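Local coordinates for CLIP-associating protein 2 (Mus musculus, PDB 3WOZ) that contributes to the control of microtubule dynamics, probably in part through TOG domains such as this one, built of HEAT repeats, at residues A[52-57]-A[64-69]; A[94-99]-A[106-111]; A[163-168]-A[208-213]. All coordinates share one frame; numbering follows the deposited sequence.

Contact 1 of 3, residues A[52-57]-A[64-69]; sequences TRMFAD and SMFLET
A helix hairpin of the kind stacked side by side in HEAT-repeat TOG domains turns back on itself here, and Met54 and Phe55, where helix 41-54 gives way to a turn, close round the Phe66 ring of helix 60-77. The two backbones come nearest at Met54 and Phe66, whose CA atoms are 7.2 Å apart, and the buried contact is wholly apolar. Met54, deposited as selenomethionine, lays its CB over the centre of one face of the Phe66 ring, 3.8 Å from the centroid and close to the ring normal, a CH-pi contact. Its CG sits 3.8 Å from Phe66 CG, and the chain then runs on past the ring, leaving SE obliquely placed, 4.7 Å from the centroid, in a Met-aromatic contact. Phe66 meets Phe55 differently: its CZ and CE2 edge points into the face of the Phe55 ring in a T-shaped pair, planes at 89° and centroids 4.9 Å apart. The Phe66 side chain reaches both partners because its CG stands opposite the backbone N (chi1 153°), directing the ring across the hairpin. Replacing Phe66 with alanine would probably leave the Phe55 face without its edge-on partner and open a gap beneath Met54 CB. A type I turn from Met54 to Asp57 follows, and Asp57, its last residue, forms a salt bridge with Arg22. Neighbouring helices close round the group: Met54 also touches Leu26 of helix 19-34, while Phe55 leans on Gln91 and Leu92 of helix 85-96.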
ATOM      1  N   THR A  52      -8.542  10.244   3.428  1.00 41.60           N
ATOM      2  CA  THR A  52      -7.461  10.057   4.393  1.00 41.92           C
ATOM      3  C   THR A  52      -8.024   9.821   5.796  1.00 42.28           C
ATOM      4  O   THR A  52      -7.597   8.899   6.493  1.00 42.36           O
ATOM      5  CB  THR A  52      -6.494  11.268   4.399  1.00 42.10           C
ATOM      6  OG1 THR A  52      -5.911  11.420   3.100  1.00 41.66           O
ATOM      7  CG2 THR A  52      -5.371  11.084   5.429  1.00 41.73           C
ATOM      8  N   ARG A  53      -8.995  10.649   6.184  1.00 42.69           N
ATOM      9  CA  ARG A  53      -9.662  10.525   7.481  0.50 42.83           C
ATOM     10  C   ARG A  53     -10.586   9.308   7.527  1.00 42.88           C
ATOM     11  O   ARG A  53     -10.735   8.670   8.575  1.00 42.70           O
ATOM     12  CB  ARG A  53     -10.448  11.798   7.807  0.50 42.95           C
ATOM     13  CG  ARG A  53      -9.582  13.041   7.988  0.50 43.42           C
ATOM     14  CD  ARG A  53     -10.351  14.149   8.693  0.50 43.91           C
ATOM     15  NE  ARG A  53     -11.619  14.439   8.032  0.50 43.68           N
ATOM     16  CZ  ARG A  53     -11.763  15.305   7.034  0.50 43.67           C
ATOM     17  NH1 ARG A  53     -10.712  15.970   6.572  0.50 43.85           N
ATOM     18  NH2 ARG A  53     -12.957  15.502   6.497  0.50 43.57           N
HETATM   19  N   MSE A  54     -11.195   8.986   6.385  1.00 42.76           N
HETATM   20  CA  MSE A  54     -12.100   7.840   6.271  1.00 42.91           C
HETATM   21  C   MSE A  54     -11.419   6.500   6.569  1.00 42.45           C
HETATM   22  O   MSE A  54     -12.079   5.530   6.932  1.00 42.08           O
HETATM   23  CB  MSE A  54     -12.766   7.807   4.894  1.00 43.32           C
HETATM   24  CG  MSE A  54     -14.243   7.445   4.947  1.00 45.58           C
HETATM   25 SE   MSE A  54     -15.261   8.096   3.416  1.00 51.97          SE
HETATM   26  CE  MSE A  54     -16.842   8.785   4.342  1.00 49.49           C
ATOM     27  N   PHE A  55     -10.099   6.449   6.415  1.00 42.28           N
ATOM     28  CA  PHE A  55      -9.341   5.258   6.783  1.00 42.14           C
ATOM     29  C   PHE A  55      -9.505   4.918   8.263  1.00 42.56           C
ATOM     30  O   PHE A  55      -9.370   3.760   8.652  1.00 42.73           O
ATOM     31  CB  PHE A  55      -7.860   5.414   6.423  1.00 42.04           C
ATOM     32  CG  PHE A  55      -7.550   5.073   4.995  1.00 40.50           C
ATOM     33  CD1 PHE A  55      -7.636   3.761   4.547  1.00 39.12           C
ATOM     34  CD2 PHE A  55      -7.171   6.066   4.096  1.00 40.07           C
ATOM     35  CE1 PHE A  55      -7.359   3.438   3.220  1.00 38.41           C
ATOM     36  CE2 PHE A  55      -6.882   5.748   2.763  1.00 39.06           C
ATOM     37  CZ  PHE A  55      -6.973   4.429   2.331  1.00 38.12           C
ATOM     38  N   ALA A  56      -9.805   5.932   9.074  1.00 42.74           N
ATOM     39  CA  ALA A  56     -10.076   5.745  10.495  1.00 42.88           C
ATOM     40  C   ALA A  56     -11.562   5.889  10.855  1.00 42.75           C
ATOM     41  O   ALA A  56     -11.893   6.253  11.977  1.00 43.14           O
ATOM     42  CB  ALA A  56      -9.227   6.712  11.323  1.00 42.84           C
ATOM     43  N   ASP A  57     -12.456   5.597   9.913  1.00 42.75           N
ATOM     44  CA  ASP A  57     -13.896   5.718  10.172  1.00 42.48           C
ATOM     45  C   ASP A  57     -14.355   4.641  11.161  1.00 42.36           C
ATOM     46  O   ASP A  57     -14.130   3.457  10.923  1.00 42.33           O
ATOM     47  CB  ASP A  57     -14.690   5.622   8.867  1.00 42.31           C
ATOM     48  CG  ASP A  57     -16.092   6.182   8.991  1.00 42.32           C
ATOM     49  OD1 ASP A  57     -16.933   5.581   9.701  1.00 41.83           O
ATOM     50  OD2 ASP A  57     -16.361   7.225   8.357  1.00 42.25           O
ATOM     51  N   SER A  64     -16.623  -0.053   5.131  1.00 39.83           N
ATOM     52  CA  SER A  64     -16.721  -1.038   4.054  1.00 40.37           C
ATOM     53  C   SER A  64     -17.196  -0.431   2.736  1.00 40.50           C
ATOM     54  O   SER A  64     -16.696  -0.796   1.672  1.00 40.51           O
ATOM     55  CB  SER A  64     -17.615  -2.205   4.457  1.00 40.25           C
ATOM     56  OG  SER A  64     -16.854  -3.169   5.156  1.00 41.52           O
HETATM   57  N   MSE A  65     -18.156   0.489   2.816  1.00 40.70           N
HETATM   58  CA  MSE A  65     -18.609   1.246   1.644  1.00 41.30           C
HETATM   59  C   MSE A  65     -17.509   2.147   1.075  1.00 40.15           C
HETATM   60  O   MSE A  65     -17.420   2.337  -0.142  1.00 39.68           O
HETATM   61  CB  MSE A  65     -19.812   2.110   2.000  1.00 42.14           C
HETATM   62  CG  MSE A  65     -21.108   1.358   2.215  1.00 46.69           C
HETATM   63 SE   MSE A  65     -22.489   2.654   2.678  1.00 61.49          SE
HETATM   64  CE  MSE A  65     -22.492   3.660   1.002  1.00 53.77           C
ATOM     65  N   PHE A  66     -16.698   2.714   1.968  1.00 39.08           N
ATOM     66  CA  PHE A  66     -15.552   3.544   1.593  1.00 38.24           C
ATOM     67  C   PHE A  66     -14.529   2.727   0.802  1.00 37.88           C
ATOM     68  O   PHE A  66     -14.094   3.146  -0.268  1.00 37.20           O
ATOM     69  CB  PHE A  66     -14.928   4.190   2.842  1.00 38.06           C
ATOM     70  CG  PHE A  66     -13.456   4.504   2.720  1.00 37.88           C
ATOM     71  CD1 PHE A  66     -12.999   5.498   1.854  1.00 37.99           C
ATOM     72  CD2 PHE A  66     -12.525   3.819   3.501  1.00 38.15           C
ATOM     73  CE1 PHE A  66     -11.635   5.792   1.757  1.00 38.10           C
ATOM     74  CE2 PHE A  66     -11.159   4.106   3.417  1.00 38.04           C
ATOM     75  CZ  PHE A  66     -10.710   5.092   2.541  1.00 38.11           C
ATOM     76  N   LEU A  67     -14.168   1.558   1.329  1.00 37.80           N
ATOM     77  CA  LEU A  67     -13.269   0.631   0.634  1.00 37.88           C
ATOM     78  C   LEU A  67     -13.746   0.260  -0.771  1.00 38.34           C
ATOM     79  O   LEU A  67     -12.933   0.136  -1.687  1.00 38.09           O
ATOM     80  CB  LEU A  67     -13.056  -0.641   1.453  1.00 37.63           C
ATOM     81  CG  LEU A  67     -12.230  -0.514   2.734  1.00 37.53           C
ATOM     82  CD1 LEU A  67     -12.220  -1.851   3.450  1.00 35.78           C
ATOM     83  CD2 LEU A  67     -10.793  -0.013   2.451  1.00 36.39           C
ATOM     84  N   GLU A  68     -15.057   0.083  -0.930  1.00 38.85           N
ATOM     85  CA  GLU A  68     -15.645  -0.238  -2.234  1.00 40.03           C
ATOM     86  C   GLU A  68     -15.598   0.942  -3.194  1.00 39.70           C
ATOM     87  O   GLU A  68     -15.403   0.763  -4.389  1.00 40.20           O
ATOM     88  CB  GLU A  68     -17.090  -0.716  -2.084  1.00 39.97           C
ATOM     89  CG  GLU A  68     -17.209  -2.103  -1.499  1.00 42.86           C
ATOM     90  CD  GLU A  68     -18.632  -2.469  -1.113  1.00 46.26           C
ATOM     91  OE1 GLU A  68     -19.332  -1.627  -0.507  1.00 47.85           O
ATOM     92  OE2 GLU A  68     -19.042  -3.612  -1.406  1.00 48.62           O
ATOM     93  N   THR A  69     -15.799   2.141  -2.663  1.00 39.74           N
ATOM     94  CA  THR A  69     -15.764   3.367  -3.456  1.00 39.85           C
ATOM     95  C   THR A  69     -14.346   3.663  -3.962  1.00 39.86           C
ATOM     96  O   THR A  69     -14.177   4.225  -5.044  1.00 39.70           O
ATOM     97  CB  THR A  69     -16.296   4.565  -2.637  1.00 39.87           C
ATOM     98  OG1 THR A  69     -17.499   4.181  -1.967  1.00 39.30           O
ATOM     99  CG2 THR A  69     -16.594   5.768  -3.537  1.00 39.90           C
TER

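Contact 2 of 3, residues A[94-99]-A[106-111]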
ATOM      1  N   LYS A  94      -1.654  -0.763   6.317  1.00 40.25           N
ATOM      2  CA  LYS A  94      -1.980  -0.758   7.742  1.00 41.41           C
ATOM      3  C   LYS A  94      -3.318  -1.461   8.002  1.00 41.67           C
ATOM      4  O   LYS A  94      -3.421  -2.286   8.910  1.00 41.83           O
ATOM      5  CB  LYS A  94      -1.996   0.670   8.292  1.00 41.67           C
ATOM      6  CG  LYS A  94      -0.613   1.295   8.416  1.00 42.84           C
ATOM      7  CD  LYS A  94      -0.695   2.694   8.998  1.00 44.64           C
ATOM      8  CE  LYS A  94       0.646   3.103   9.606  1.00 46.40           C
ATOM      9  NZ  LYS A  94       0.681   4.550   9.978  1.00 47.86           N
ATOM     10  N   LYS A  95      -4.324  -1.152   7.187  1.00 41.99           N
ATOM     11  CA  LYS A  95      -5.632  -1.812   7.277  1.00 42.49           C
ATOM     12  C   LYS A  95      -5.534  -3.308   6.998  1.00 42.81           C
ATOM     13  O   LYS A  95      -6.152  -4.113   7.693  1.00 42.89           O
ATOM     14  CB  LYS A  95      -6.650  -1.159   6.337  1.00 42.44           C
ATOM     15  CG  LYS A  95      -7.120   0.212   6.791  1.00 42.68           C
ATOM     16  CD  LYS A  95      -7.729   0.148   8.182  1.00 43.67           C
ATOM     17  CE  LYS A  95      -7.438   1.404   8.957  1.00 44.45           C
ATOM     18  NZ  LYS A  95      -8.330   1.499  10.131  1.00 47.22           N
HETATM   19  N   MSE A  96      -4.739  -3.666   5.994  1.00 43.35           N
HETATM   20  CA  MSE A  96      -4.492  -5.062   5.640  1.00 44.06           C
HETATM   21  C   MSE A  96      -3.794  -5.821   6.772  1.00 43.88           C
HETATM   22  O   MSE A  96      -3.953  -7.034   6.899  1.00 43.77           O
HETATM   23  CB  MSE A  96      -3.667  -5.152   4.350  1.00 44.33           C
HETATM   24  CG  MSE A  96      -3.655  -6.527   3.696  1.00 47.35           C
HETATM   25 SE   MSE A  96      -5.417  -7.056   3.009  1.00 55.39          SE
HETATM   26  CE  MSE A  96      -5.225  -8.988   3.199  1.00 52.82           C
ATOM     27  N   GLY A  97      -3.026  -5.101   7.586  1.00 44.02           N
ATOM     28  CA  GLY A  97      -2.314  -5.701   8.710  1.00 43.72           C
ATOM     29  C   GLY A  97      -3.043  -5.579  10.036  1.00 43.75           C
ATOM     30  O   GLY A  97      -2.525  -6.007  11.070  1.00 43.93           O
ATOM     31  N   ALA A  98      -4.243  -5.001  10.011  1.00 43.36           N
ATOM     32  CA  ALA A  98      -5.026  -4.779  11.233  1.00 43.24           C
ATOM     33  C   ALA A  98      -5.920  -5.960  11.643  1.00 42.99           C
ATOM     34  O   ALA A  98      -6.674  -5.850  12.606  1.00 42.96           O
ATOM     35  CB  ALA A  98      -5.854  -3.499  11.110  1.00 43.03           C
ATOM     36  N   ASP A  99      -5.829  -7.076  10.921  1.00 43.17           N
ATOM     37  CA  ASP A  99      -6.606  -8.290  11.232  1.00 43.45           C
ATOM     38  C   ASP A  99      -8.116  -8.000  11.274  1.00 43.21           C
ATOM     39  O   ASP A  99      -8.803  -8.301  12.254  1.00 43.33           O
ATOM     40  CB  ASP A  99      -6.121  -8.927  12.550  1.00 43.67           C
ATOM     41  CG  ASP A  99      -6.733 -10.301  12.810  1.00 44.60           C
ATOM     42  OD1 ASP A  99      -6.569 -11.209  11.964  1.00 45.78           O
ATOM     43  OD2 ASP A  99      -7.371 -10.468  13.873  1.00 44.61           O
ATOM     44  N   ALA A 106     -11.062  -8.708   2.373  1.00 37.24           N
ATOM     45  CA  ALA A 106     -11.214  -8.886   0.933  1.00 36.76           C
ATOM     46  C   ALA A 106     -11.295  -7.540   0.199  1.00 36.33           C
ATOM     47  O   ALA A 106     -10.728  -7.385  -0.885  1.00 36.39           O
ATOM     48  CB  ALA A 106     -12.436  -9.748   0.619  1.00 36.99           C
ATOM     49  N   LYS A 107     -11.981  -6.576   0.810  1.00 35.39           N
ATOM     50  CA  LYS A 107     -12.155  -5.246   0.231  1.00 35.15           C
ATOM     51  C   LYS A 107     -10.861  -4.424   0.264  1.00 34.65           C
ATOM     52  O   LYS A 107     -10.614  -3.627  -0.634  1.00 34.21           O
ATOM     53  CB  LYS A 107     -13.277  -4.495   0.952  1.00 35.23           C
ATOM     54  CG  LYS A 107     -14.677  -5.096   0.768  1.00 36.45           C
ATOM     55  CD  LYS A 107     -15.658  -4.457   1.754  1.00 38.01           C
ATOM     56  CE  LYS A 107     -17.120  -4.669   1.350  1.00 39.41           C
ATOM     57  NZ  LYS A 107     -17.527  -6.105   1.331  1.00 40.49           N
ATOM     58  N   VAL A 108     -10.060  -4.615   1.311  1.00 34.31           N
ATOM     59  CA  VAL A 108      -8.752  -3.972   1.429  1.00 34.29           C
ATOM     60  C   VAL A 108      -7.815  -4.574   0.390  1.00 34.25           C
ATOM     61  O   VAL A 108      -7.137  -3.847  -0.337  1.00 34.13           O
ATOM     62  CB  VAL A 108      -8.136  -4.139   2.844  1.00 34.12           C
ATOM     63  CG1 VAL A 108      -6.782  -3.435   2.927  1.00 34.27           C
ATOM     64  CG2 VAL A 108      -9.071  -3.602   3.911  1.00 33.84           C
ATOM     65  N   GLN A 109      -7.797  -5.905   0.311  1.00 34.27           N
ATOM     66  CA  GLN A 109      -6.979  -6.598  -0.685  1.00 34.43           C
ATOM     67  C   GLN A 109      -7.321  -6.142  -2.105  1.00 34.59           C
ATOM     68  O   GLN A 109      -6.425  -5.892  -2.914  1.00 34.86           O
ATOM     69  CB  GLN A 109      -7.104  -8.120  -0.555  1.00 34.37           C
ATOM     70  CG  GLN A 109      -6.098  -8.900  -1.408  1.00 34.16           C
ATOM     71  CD  GLN A 109      -4.656  -8.535  -1.077  1.00 34.12           C
ATOM     72  OE1 GLN A 109      -4.146  -8.879  -0.013  1.00 34.55           O
ATOM     73  NE2 GLN A 109      -3.999  -7.824  -1.987  1.00 33.75           N
ATOM     74  N   LYS A 110      -8.617  -6.013  -2.383  1.00 34.80           N
ATOM     75  CA  LYS A 110      -9.094  -5.555  -3.682  1.00 34.88           C
ATOM     76  C   LYS A 110      -8.591  -4.144  -3.986  1.00 34.64           C
ATOM     77  O   LYS A 110      -8.086  -3.888  -5.080  1.00 34.63           O
ATOM     78  CB  LYS A 110     -10.627  -5.614  -3.748  1.00 34.98           C
ATOM     79  CG  LYS A 110     -11.248  -4.973  -4.993  1.00 35.98           C
ATOM     80  CD  LYS A 110     -10.907  -5.747  -6.259  1.00 38.21           C
ATOM     81  CE  LYS A 110     -11.671  -5.218  -7.461  1.00 39.60           C
ATOM     82  NZ  LYS A 110     -11.117  -5.793  -8.722  1.00 42.16           N
ATOM     83  N   ALA A 111      -8.740  -3.241  -3.019  1.00 34.32           N
ATOM     84  CA  ALA A 111      -8.227  -1.878  -3.146  1.00 34.16           C
ATOM     85  C   ALA A 111      -6.711  -1.853  -3.379  1.00 33.88           C
ATOM     86  O   ALA A 111      -6.220  -1.064  -4.190  1.00 33.85           O
ATOM     87  CB  ALA A 111      -8.600  -1.053  -1.928  1.00 34.00           C
TER
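Met96 and Val108 bring their CA atoms to within 6.1 Å, the nearest backbone approach between the last turn of helix 85-96 and the middle of helix 102-118. Val108 directs its side chain at the opposing helix end, and its CG1 methyl, anti to the backbone N (chi1 -179°), does most of the touching. That methyl lies 3.7 Å from the backbone N of Met96 and 3.8 Å from Met96 CB, and it also reaches Lys95 CB at 4.1 Å. A single branch thus packs against the beta carbons of two successive residues. Met96, a selenomethionine in the crystal, bends at chi2 (67°), which swings its SE back toward helix 102-118. There SE comes 4.0 Å from Val108 CB and 3.8 Å from the backbone N of Gln109, and the chain ends with CE 3.4 Å from Gln109 OE1. The contact closes another antiparallel helix hairpin of the HEAT-type solenoid, linked by a short connection from Gly97, in which Asp99, with positive phi, is the first residue to leave helical backbone angles. Gln109 crosses Met96 at a slant, its own chain bent at chi2; the amide nitrogen NE2 is hydrogen-bonded to Asp113 one turn further along the same helix, which probably steadies the amide and with it the OE1 that faces the selenomethionine methyl. Lys95 contributes only the root of its side chain to this packing, since the rest leads off to the neighbouring hairpin, where NZ donates to the backbone O of Phe55. On that same flank Val108 rests against Leu67 of helix 60-77.

Contact 3 of 3, residues A[163-168]-A[208-213]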
ATOM      1  N   PHE A 163      14.430  -1.081  -9.480  1.00 58.86           N
ATOM      2  CA  PHE A 163      15.125  -1.472  -8.262  1.00 59.16           C
ATOM      3  C   PHE A 163      16.608  -1.100  -8.337  1.00 59.49           C
ATOM      4  O   PHE A 163      17.360  -1.664  -9.135  1.00 59.48           O
ATOM      5  CB  PHE A 163      14.946  -2.971  -8.010  1.00 59.03           C
ATOM      6  CG  PHE A 163      15.797  -3.512  -6.893  1.00 59.19           C
ATOM      7  CD1 PHE A 163      16.871  -4.353  -7.168  1.00 59.35           C
ATOM      8  CD2 PHE A 163      15.527  -3.185  -5.569  1.00 59.37           C
ATOM      9  CE1 PHE A 163      17.663  -4.862  -6.137  1.00 59.59           C
ATOM     10  CE2 PHE A 163      16.317  -3.687  -4.533  1.00 59.38           C
ATOM     11  CZ  PHE A 163      17.387  -4.523  -4.819  1.00 59.26           C
ATOM     12  N   THR A 164      17.015  -0.146  -7.499  1.00 59.75           N
ATOM     13  CA  THR A 164      18.392   0.351  -7.494  1.00 60.17           C
ATOM     14  C   THR A 164      19.049   0.257  -6.115  1.00 60.40           C
ATOM     15  O   THR A 164      18.375   0.342  -5.081  1.00 60.34           O
ATOM     16  CB  THR A 164      18.487   1.816  -7.991  1.00 60.14           C
ATOM     17  OG1 THR A 164      17.587   2.642  -7.244  1.00 60.32           O
ATOM     18  CG2 THR A 164      18.146   1.917  -9.471  1.00 60.28           C
ATOM     19  N   ASN A 165      20.368   0.081  -6.119  1.00 60.67           N
ATOM     20  CA  ASN A 165      21.166   0.056  -4.899  1.00 61.11           C
ATOM     21  C   ASN A 165      21.399   1.470  -4.370  1.00 61.25           C
ATOM     22  O   ASN A 165      22.425   2.095  -4.649  1.00 61.45           O
ATOM     23  CB  ASN A 165      22.498  -0.678  -5.133  1.00 61.14           C
ATOM     24  CG  ASN A 165      23.323  -0.831  -3.860  1.00 61.49           C
ATOM     25  OD1 ASN A 165      22.799  -0.764  -2.750  1.00 61.96           O
ATOM     26  ND2 ASN A 165      24.625  -1.038  -4.024  1.00 61.60           N
ATOM     27  N   SER A 166      20.420   1.968  -3.622  1.00 61.45           N
ATOM     28  CA  SER A 166      20.510   3.265  -2.964  1.00 61.72           C
ATOM     29  C   SER A 166      20.617   3.060  -1.454  1.00 61.80           C
ATOM     30  O   SER A 166      20.644   1.922  -0.983  1.00 61.86           O
ATOM     31  CB  SER A 166      19.291   4.119  -3.309  1.00 61.67           C
ATOM     32  OG  SER A 166      18.088   3.432  -3.012  1.00 62.07           O
ATOM     33  N   SER A 167      20.682   4.157  -0.703  1.00 61.91           N
ATOM     34  CA  SER A 167      20.751   4.093   0.757  1.00 62.03           C
ATOM     35  C   SER A 167      19.432   3.620   1.376  1.00 62.05           C
ATOM     36  O   SER A 167      19.432   2.765   2.264  1.00 62.00           O
ATOM     37  CB  SER A 167      21.175   5.443   1.340  1.00 62.06           C
ATOM     38  OG  SER A 167      20.282   6.477   0.961  1.00 62.90           O
ATOM     39  N   GLU A 168      18.319   4.172   0.896  1.00 62.02           N
ATOM     40  CA  GLU A 168      16.985   3.799   1.379  1.00 62.16           C
ATOM     41  C   GLU A 168      16.637   2.339   1.096  1.00 61.84           C
ATOM     42  O   GLU A 168      16.098   1.644   1.961  1.00 61.69           O
ATOM     43  CB  GLU A 168      15.917   4.714   0.778  1.00 62.27           C
ATOM     44  CG  GLU A 168      15.794   6.052   1.481  1.00 63.26           C
ATOM     45  CD  GLU A 168      14.691   6.929   0.911  1.00 64.85           C
ATOM     46  OE1 GLU A 168      14.186   6.633  -0.198  1.00 65.20           O
ATOM     47  OE2 GLU A 168      14.334   7.924   1.577  1.00 65.41           O
ATOM     48  N   THR A 208      23.258  -7.933  -6.055  1.00 70.20           N
ATOM     49  CA  THR A 208      24.580  -8.402  -5.637  1.00 71.02           C
ATOM     50  C   THR A 208      25.397  -7.232  -5.079  1.00 71.51           C
ATOM     51  O   THR A 208      26.093  -7.374  -4.071  1.00 71.62           O
ATOM     52  CB  THR A 208      25.333  -9.090  -6.799  1.00 71.04           C
ATOM     53  OG1 THR A 208      24.445  -9.983  -7.484  1.00 71.21           O
ATOM     54  CG2 THR A 208      26.534  -9.884  -6.283  1.00 71.18           C
HETATM   55  N   MSE A 209      25.280  -6.078  -5.735  1.00 72.17           N
HETATM   56  CA  MSE A 209      25.927  -4.840  -5.314  1.00 72.95           C
HETATM   57  C   MSE A 209      25.382  -4.387  -3.956  1.00 72.80           C
HETATM   58  O   MSE A 209      26.139  -3.945  -3.087  1.00 72.83           O
HETATM   59  CB  MSE A 209      25.691  -3.756  -6.368  1.00 73.38           C
HETATM   60  CG  MSE A 209      26.918  -2.935  -6.736  1.00 75.91           C
HETATM   61 SE   MSE A 209      26.590  -1.811  -8.306  1.00 82.46          SE
HETATM   62  CE  MSE A 209      25.550  -0.399  -7.454  1.00 80.42           C
ATOM     63  N   LEU A 210      24.061  -4.507  -3.795  1.00 72.68           N
ATOM     64  CA  LEU A 210      23.356  -4.208  -2.545  1.00 72.48           C
ATOM     65  C   LEU A 210      23.920  -5.033  -1.381  1.00 72.41           C
ATOM     66  O   LEU A 210      24.297  -4.478  -0.350  1.00 72.27           O
ATOM     67  CB  LEU A 210      21.852  -4.488  -2.726  1.00 72.50           C
ATOM     68  CG  LEU A 210      20.710  -4.058  -1.783  1.00 72.32           C
ATOM     69  CD1 LEU A 210      20.946  -4.416  -0.314  1.00 72.22           C
ATOM     70  CD2 LEU A 210      20.362  -2.583  -1.921  1.00 72.56           C
ATOM     71  N   LEU A 211      23.976  -6.352  -1.564  1.00 72.54           N
ATOM     72  CA  LEU A 211      24.510  -7.274  -0.558  1.00 72.84           C
ATOM     73  C   LEU A 211      25.957  -6.955  -0.189  1.00 73.07           C
ATOM     74  O   LEU A 211      26.326  -7.007   0.985  1.00 73.11           O
ATOM     75  CB  LEU A 211      24.416  -8.725  -1.044  1.00 72.83           C
ATOM     76  CG  LEU A 211      23.046  -9.380  -1.241  1.00 72.68           C
ATOM     77  CD1 LEU A 211      23.204 -10.703  -1.975  1.00 72.80           C
ATOM     78  CD2 LEU A 211      22.331  -9.584   0.085  1.00 72.75           C
ATOM     79  N   GLY A 212      26.761  -6.625  -1.200  1.00 73.37           N
ATOM     80  CA  GLY A 212      28.166  -6.269  -1.013  1.00 73.77           C
ATOM     81  C   GLY A 212      28.362  -5.071  -0.101  1.00 74.12           C
ATOM     82  O   GLY A 212      29.338  -5.009   0.651  1.00 74.10           O
ATOM     83  N   ALA A 213      27.421  -4.130  -0.161  1.00 74.45           N
ATOM     84  CA  ALA A 213      27.462  -2.920   0.658  1.00 74.92           C
ATOM     85  C   ALA A 213      26.786  -3.097   2.025  1.00 75.37           C
ATOM     86  O   ALA A 213      26.485  -2.114   2.714  1.00 75.33           O
ATOM     87  CB  ALA A 213      26.852  -1.752  -0.103  1.00 74.83           C
TER
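Asn165 OD1 accepts a hydrogen bond from Arg170 NH1, on the helix that starts just beyond Asn165, and the same oxygen lies against Leu210, 3.2 Å from its CD2 and 3.5 Å from its CA. The contact joins two parts of the helical solenoid: the loop leading into helix 167-179 and the end of helix 204-212, near the C-terminal end of the HEAT-repeat array. The chain makes an inverse gamma turn about Asn165, whose CA is 5.3 Å from that of Leu210. With CG anti to the backbone N (chi1 -175°), the amide is carried out toward the last turns of helix 204-212. Its CG lies 3.6 Å from Leu210 CA, so the flat group rests against helix backbone as much as against side chain. The two amide branches then divide the work. The oxygen faces Leu210, whose isobutyl group crosses the amide at an angle and continues to Arg170 and Val173. The nitrogen lies over the preceding residue, with ND2 3.4 Å from the backbone O of Met209. Met209, modelled as selenomethionine, bends at chi3 (77°), and this fold brings its methyl back over the loop. Around this packing the loop has further ties: the backbone N of Asn165 donates to Glu206, one turn earlier in helix 204-212, and Ser166 holds the N-cap of helix 167-179. The Met209 methyl CE ends 3.6 Å from Asn165 ND2 and 3.8 Å from Asn165 CB.

How the contacts relate
Contacts 1 and 2 illustrate one principle twice: each joins consecutive helices of a hairpin, with seven residues from one segment to the next, and the hairpins are neighbours in the chain. Contact 1 is fully buried and aromatic, whereas contact 2, partly buried, pairs a branched aliphatic with a flexible selenomethionine and a glutamine. They touch directly, their centres 11 Å apart. Contact 3 stands apart, its centre about 37 Å from that of contact 1 and across the chain's centre. Partly buried, with Leu210 inside and Met209 exposed, it ties a loop to a helix forty residues on; there a carboxamide set against helix backbone and two apolar side chains takes the place of purely hydrocarbon packing.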